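Local coordinates for putative ArsC family related protein (Bacteroides fragilis, PDB 3GKX) that is of unknown function but, as an ArsC-family protein with a thioredoxin-like fold, may be a thiol-based reductase or a regulator, at residues 21-24 with 28-31; 97-102 with 114-119. All coordinates share one frame; numbering follows the deposited sequence. Where two conformers were deposited one is given.

Contact 1 (21-24 with 28-31)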
loop_
_atom_site.group_PDB
_atom_site.type_symbol
_atom_site.label_atom_id
_atom_site.label_comp_id
_atom_site.label_asym_id
_atom_site.label_seq_id
_atom_site.Cartn_x
_atom_site.Cartn_y
_atom_site.Cartn_z
ATOM N N LYS B 21 9.903 -19.249 7.202
ATOM C CA LYS B 21 9.918 -20.581 6.685
ATOM C C LYS B 21 9.506 -21.529 7.832
ATOM O O LYS B 21 8.624 -22.368 7.641
ATOM C CB LYS B 21 11.308 -20.900 6.143
ATOM C CG LYS B 21 11.578 -22.395 5.909
ATOM C CD LYS B 21 13.034 -22.718 6.235
ATOM C CE LYS B 21 13.397 -24.175 5.952
ATOM N NZ LYS B 21 13.740 -24.338 4.504
ATOM N N LYS B 22 10.120 -21.378 9.018
ATOM C CA LYS B 22 9.681 -22.136 10.199
ATOM C C LYS B 22 8.157 -22.046 10.416
ATOM O O LYS B 22 7.497 -23.069 10.574
ATOM C CB LYS B 22 10.458 -21.745 11.481
ATOM C CG LYS B 22 11.859 -22.328 11.606
ATOM C CD LYS B 22 12.539 -21.790 12.866
ATOM C CE LYS B 22 14.015 -21.562 12.657
ATOM N NZ LYS B 22 14.509 -20.300 13.320
ATOM N N TRP B 23 7.611 -20.827 10.379
ATOM C CA TRP B 23 6.166 -20.606 10.451
ATOM C C TRP B 23 5.342 -21.318 9.360
ATOM O O TRP B 23 4.323 -21.942 9.673
ATOM C CB TRP B 23 5.844 -19.103 10.488
ATOM C CG TRP B 23 4.399 -18.783 10.777
ATOM C CD1 TRP B 23 3.868 -18.461 11.975
ATOM C CD2 TRP B 23 3.313 -18.772 9.836
ATOM N NE1 TRP B 23 2.514 -18.251 11.858
ATOM C CE2 TRP B 23 2.146 -18.438 10.553
ATOM C CE3 TRP B 23 3.210 -19.050 8.469
ATOM C CZ2 TRP B 23 0.891 -18.332 9.941
ATOM C CZ3 TRP B 23 1.957 -18.963 7.856
ATOM C CH2 TRP B 23 0.819 -18.603 8.588
ATOM N N LEU B 24 5.756 -21.249 8.092
ATOM C CA LEU B 24 5.007 -21.975 7.041
ATOM C C LEU B 24 4.927 -23.483 7.307
ATOM O O LEU B 24 3.901 -24.103 7.043
ATOM C CB LEU B 24 5.613 -21.782 5.648
ATOM C CG LEU B 24 5.561 -20.446 4.919
ATOM C CD1 LEU B 24 6.512 -20.575 3.732
ATOM C CD2 LEU B 24 4.122 -20.096 4.516
ATOM N N ASN B 28 1.614 -25.941 8.426
ATOM C CA ASN B 28 1.261 -26.917 7.390
ATOM C C ASN B 28 1.002 -26.326 6.011
ATOM O O ASN B 28 0.286 -26.918 5.223
ATOM C CB ASN B 28 0.075 -27.756 7.834
ATOM C CG ASN B 28 0.413 -28.620 8.994
ATOM O OD1 ASN B 28 -0.135 -28.455 10.087
ATOM N ND2 ASN B 28 1.347 -29.544 8.786
ATOM N N ILE B 29 1.593 -25.169 5.729
ATOM C CA ILE B 29 1.413 -24.534 4.415
ATOM C C ILE B 29 2.428 -25.061 3.384
ATOM O O ILE B 29 3.632 -24.791 3.468
ATOM C CB ILE B 29 1.438 -22.977 4.484
ATOM C CG1 ILE B 29 0.593 -22.457 5.676
ATOM C CG2 ILE B 29 0.997 -22.360 3.146
ATOM C CD1 ILE B 29 -0.962 -22.430 5.439
ATOM N N GLU B 30 1.915 -25.839 2.436
ATOM C CA GLU B 30 2.667 -26.244 1.258
ATOM C C GLU B 30 2.968 -25.000 0.430
ATOM O O GLU B 30 2.143 -24.087 0.348
ATOM C CB GLU B 30 1.871 -27.262 0.441
ATOM C CG GLU B 30 1.552 -28.525 1.218
ATOM C CD GLU B 30 0.974 -29.600 0.334
ATOM O OE1 GLU B 30 1.710 -30.132 -0.530
ATOM O OE2 GLU B 30 -0.225 -29.904 0.495
ATOM N N TYR B 31 4.164 -24.958 -0.147
ATOM C CA TYR B 31 4.624 -23.820 -0.929
ATOM C C TYR B 31 5.787 -24.249 -1.806
ATOM O O TYR B 31 6.365 -25.333 -1.639
ATOM C CB TYR B 31 5.111 -22.704 -0.025
ATOM C CG TYR B 31 6.352 -23.065 0.770
ATOM C CD1 TYR B 31 7.626 -22.687 0.329
ATOM C CD2 TYR B 31 6.257 -23.814 1.955
ATOM C CE1 TYR B 31 8.779 -23.028 1.082
ATOM C CE2 TYR B 31 7.378 -24.169 2.672
ATOM C CZ TYR B 31 8.632 -23.759 2.238
ATOM O OH TYR B 31 9.732 -24.084 2.978
HETATM O O HOH W 1 12.240 -24.011 2.229
#
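Leu24 and Ile29 are joined by the closing bond of a Schellman motif, the turn that ends helix 15-26 and sends the chain toward strand 32-35, within the first beta-alpha-beta crossover of this thioredoxin-like fold. Asn28, with positive phi (65°), is the C-prime residue. Beyond it Ile29 N donates to Leu24 O at 2.9 Å.

The apolar contacts centre on Leu24, whose two methyls take different partners. CD2 rests against the beta-branched carbon CB of Ile29 at 3.9 Å, the two side chains crossing at about a right angle. CD1 sits over the middle of the Tyr31 ring in a CH-pi contact, 3.8 Å from the centroid and 12° off the normal. Tyr31 has its CG set between the backbone N and the carbonyl carbon (chi1 66°), which turns a ring face to that methyl; the ring also meets Phe8 of strand 7-10 nearly at right angles. Trp23 adds a looser touch, its CZ3 meeting Ile29 CG1 obliquely.

The polar link is made through water. Lys21 passes the phenol, CG 3.9 Å from Tyr31 OH, then bends at chi2 and chi4. One water bridges the two side-chain ends, accepting from Lys21 NZ at 2.7 Å and lying 2.6 Å from Tyr31 OH.

Contact 2 (97-102 with 114-119)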
loop_
_atom_site.group_PDB
_atom_site.type_symbol
_atom_site.label_atom_id
_atom_site.label_comp_id
_atom_site.label_asym_id
_atom_site.label_seq_id
_atom_site.Cartn_x
_atom_site.Cartn_y
_atom_site.Cartn_z
ATOM N N LYS B 97 12.918 -6.506 -0.683
ATOM C CA LYS B 97 12.508 -6.996 0.634
ATOM C C LYS B 97 12.272 -8.522 0.623
ATOM O O LYS B 97 11.743 -9.073 -0.355
ATOM C CB LYS B 97 11.234 -6.280 1.068
ATOM C CG LYS B 97 10.795 -6.579 2.494
ATOM C CD LYS B 97 11.521 -5.673 3.480
ATOM C CE LYS B 97 10.874 -5.737 4.852
ATOM N NZ LYS B 97 11.356 -6.892 5.662
ATOM N N ARG B 98 12.644 -9.181 1.715
ATOM C CA ARG B 98 12.456 -10.625 1.861
ATOM C C ARG B 98 12.121 -10.988 3.305
ATOM O O ARG B 98 12.523 -10.289 4.225
ATOM C CB ARG B 98 13.710 -11.375 1.412
ATOM C CG ARG B 98 14.854 -11.200 2.364
ATOM C CD ARG B 98 16.152 -11.090 1.645
ATOM N NE ARG B 98 17.233 -10.938 2.610
ATOM C CZ ARG B 98 18.412 -10.397 2.336
ATOM N NH1 ARG B 98 18.667 -9.957 1.118
ATOM N NH2 ARG B 98 19.334 -10.312 3.282
ATOM N N PRO B 99 11.355 -12.076 3.503
ATOM C CA PRO B 99 10.817 -12.895 2.405
ATOM C C PRO B 99 9.590 -12.222 1.776
ATOM O O PRO B 99 9.084 -11.224 2.325
ATOM C CB PRO B 99 10.448 -14.207 3.099
ATOM C CG PRO B 99 10.025 -13.799 4.451
ATOM C CD PRO B 99 10.861 -12.545 4.818
ATOM N N LEU B 100 9.177 -12.733 0.617
ATOM C CA LEU B 100 7.903 -12.403 -0.036
ATOM C C LEU B 100 7.180 -13.702 -0.209
ATOM O O LEU B 100 7.825 -14.727 -0.506
ATOM C CB LEU B 100 8.115 -11.839 -1.443
ATOM C CG LEU B 100 8.899 -10.558 -1.502
ATOM C CD1 LEU B 100 8.947 -9.951 -2.934
ATOM C CD2 LEU B 100 8.219 -9.627 -0.509
ATOM N N VAL B 101 5.856 -13.674 -0.065
ATOM C CA VAL B 101 4.982 -14.800 -0.407
ATOM C C VAL B 101 3.954 -14.286 -1.416
ATOM O O VAL B 101 3.384 -13.215 -1.240
ATOM C CB VAL B 101 4.279 -15.413 0.828
ATOM C CG1 VAL B 101 3.405 -16.610 0.431
ATOM C CG2 VAL B 101 5.277 -15.884 1.807
ATOM N N VAL B 102 3.753 -15.041 -2.483
ATOM C CA VAL B 102 2.878 -14.661 -3.584
ATOM C C VAL B 102 1.823 -15.776 -3.677
ATOM O O VAL B 102 2.181 -16.964 -3.749
ATOM C CB VAL B 102 3.697 -14.577 -4.911
ATOM C CG1 VAL B 102 2.823 -14.291 -6.122
ATOM C CG2 VAL B 102 4.794 -13.560 -4.786
ATOM N N GLU B 114 0.933 -11.924 12.032
ATOM C CA GLU B 114 -0.434 -11.413 12.064
ATOM C C GLU B 114 -1.010 -11.442 10.646
ATOM O O GLU B 114 -2.169 -11.792 10.442
ATOM C CB GLU B 114 -0.477 -9.994 12.674
ATOM N N GLU B 115 -0.180 -11.127 9.661
ATOM C CA GLU B 115 -0.653 -11.071 8.279
ATOM C C GLU B 115 -0.573 -12.416 7.576
ATOM O O GLU B 115 -1.381 -12.706 6.686
ATOM C CB GLU B 115 0.118 -10.024 7.482
ATOM C CG GLU B 115 -0.136 -8.570 7.927
ATOM C CD GLU B 115 0.700 -7.576 7.124
ATOM O OE1 GLU B 115 1.593 -8.035 6.352
ATOM O OE2 GLU B 115 0.462 -6.352 7.253
ATOM N N TRP B 116 0.406 -13.236 7.953
ATOM C CA TRP B 116 0.594 -14.529 7.292
ATOM C C TRP B 116 -0.541 -15.517 7.570
ATOM O O TRP B 116 -0.680 -16.527 6.875
ATOM C CB TRP B 116 1.956 -15.108 7.642
ATOM C CG TRP B 116 3.037 -14.398 6.910
ATOM C CD1 TRP B 116 3.178 -13.052 6.768
ATOM C CD2 TRP B 116 4.107 -14.997 6.182
ATOM N NE1 TRP B 116 4.287 -12.768 6.004
ATOM C CE2 TRP B 116 4.871 -13.947 5.625
ATOM C CE3 TRP B 116 4.497 -16.321 5.943
ATOM C CZ2 TRP B 116 6.013 -14.179 4.857
ATOM C CZ3 TRP B 116 5.639 -16.546 5.183
ATOM C CH2 TRP B 116 6.381 -15.484 4.648
ATOM N N GLU B 117 -1.365 -15.198 8.573
ATOM C CA GLU B 117 -2.557 -15.975 8.880
ATOM C C GLU B 117 -3.606 -16.003 7.753
ATOM O O GLU B 117 -4.414 -16.926 7.725
ATOM C CB GLU B 117 -3.190 -15.482 10.179
ATOM C CG GLU B 117 -2.295 -15.600 11.408
ATOM C CD GLU B 117 -2.373 -16.964 12.071
ATOM O OE1 GLU B 117 -3.468 -17.578 12.063
ATOM O OE2 GLU B 117 -1.340 -17.415 12.617
ATOM N N LYS B 118 -3.591 -15.033 6.820
ATOM C CA LYS B 118 -4.527 -15.047 5.674
ATOM C C LYS B 118 -4.323 -16.302 4.838
ATOM O O LYS B 118 -5.213 -16.699 4.095
ATOM C CB LYS B 118 -4.360 -13.830 4.758
ATOM C CG LYS B 118 -4.485 -12.474 5.411
ATOM C CD LYS B 118 -3.694 -11.441 4.632
ATOM C CE LYS B 118 -3.363 -10.233 5.504
ATOM N NZ LYS B 118 -2.201 -9.432 4.974
ATOM N N LEU B 119 -3.141 -16.907 4.945
ATOM C CA LEU B 119 -2.807 -18.168 4.249
ATOM C C LEU B 119 -3.434 -19.428 4.853
ATOM O O LEU B 119 -3.315 -20.495 4.255
ATOM C CB LEU B 119 -1.287 -18.377 4.238
ATOM C CG LEU B 119 -0.419 -17.317 3.548
ATOM C CD1 LEU B 119 1.020 -17.336 4.063
ATOM C CD2 LEU B 119 -0.484 -17.520 2.048
#
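Pro99 and Val101 meet the six-membered end of the Trp116 indole, which reaches from helix 113-116 to one side of strand 100-102. This is packing of the C-terminal helical segment against the central sheet of the thioredoxin-like fold.

The main bump is that end of the indole. Its CG lies anti to the carbonyl carbon (chi1 -75°), and the ring extends from there with CZ2, CH2 and CZ3 at its strand end. This end is slotted between two residues: the CG2 methyl of Val101 lies on one side of the indole plane, and Pro99 CG on the other, 4.0 Å from Trp116 CH2 and 4.1 Å from Trp116 CZ2. Both approach obliquely. The modelled separation of the methyl from the ring is too short to be trusted, so that pair is certain only as neighbours. Pro99 follows a cis peptide bond and touches the Cys14/Cys17 pair, consistent with the cis-proline that precedes a sheet strand in thioredoxin folds; it also touches Ala20 of helix 15-26, as Trp116 does.

A second, lighter bump comes one turn later. The 3-10 turn 117-119, with Leu119 N bonded to Trp116 O at 3.2 Å, brings Leu119 round to the strand, where its CD2 lies 4.3 Å from Val101 CG1. CG1 of Val101 faces the leucine, while CG2 is on the indole side.

No hydrogen bond crosses between the segments. Between them the contact is apolar packing; the one polar atom of the indole, NE1, is satisfied, weakly, by Gly110 O.

Overall arrangement
From the N terminus, strand 7-10 leads into helix 15-26; Cys14 just before it and Cys17 in its first turn resemble a thioredoxin-type CxxC. Contact 1 closes the short turn at the far end of that helix, just before strand 32-35. The mid-chain helices follow, and only then does contact 2 open: it closes the loop that runs from strand 100-102 through strand 107-109 to helix 113-116. The two are in series, neither enclosing the other, yet their centres lie about 10 Å apart. They touch directly, Leu24 CG lying 3.9 Å from Trp116 CZ3, so helix 15-26 and the C-terminal helical segment pack together beside the mixed sheet.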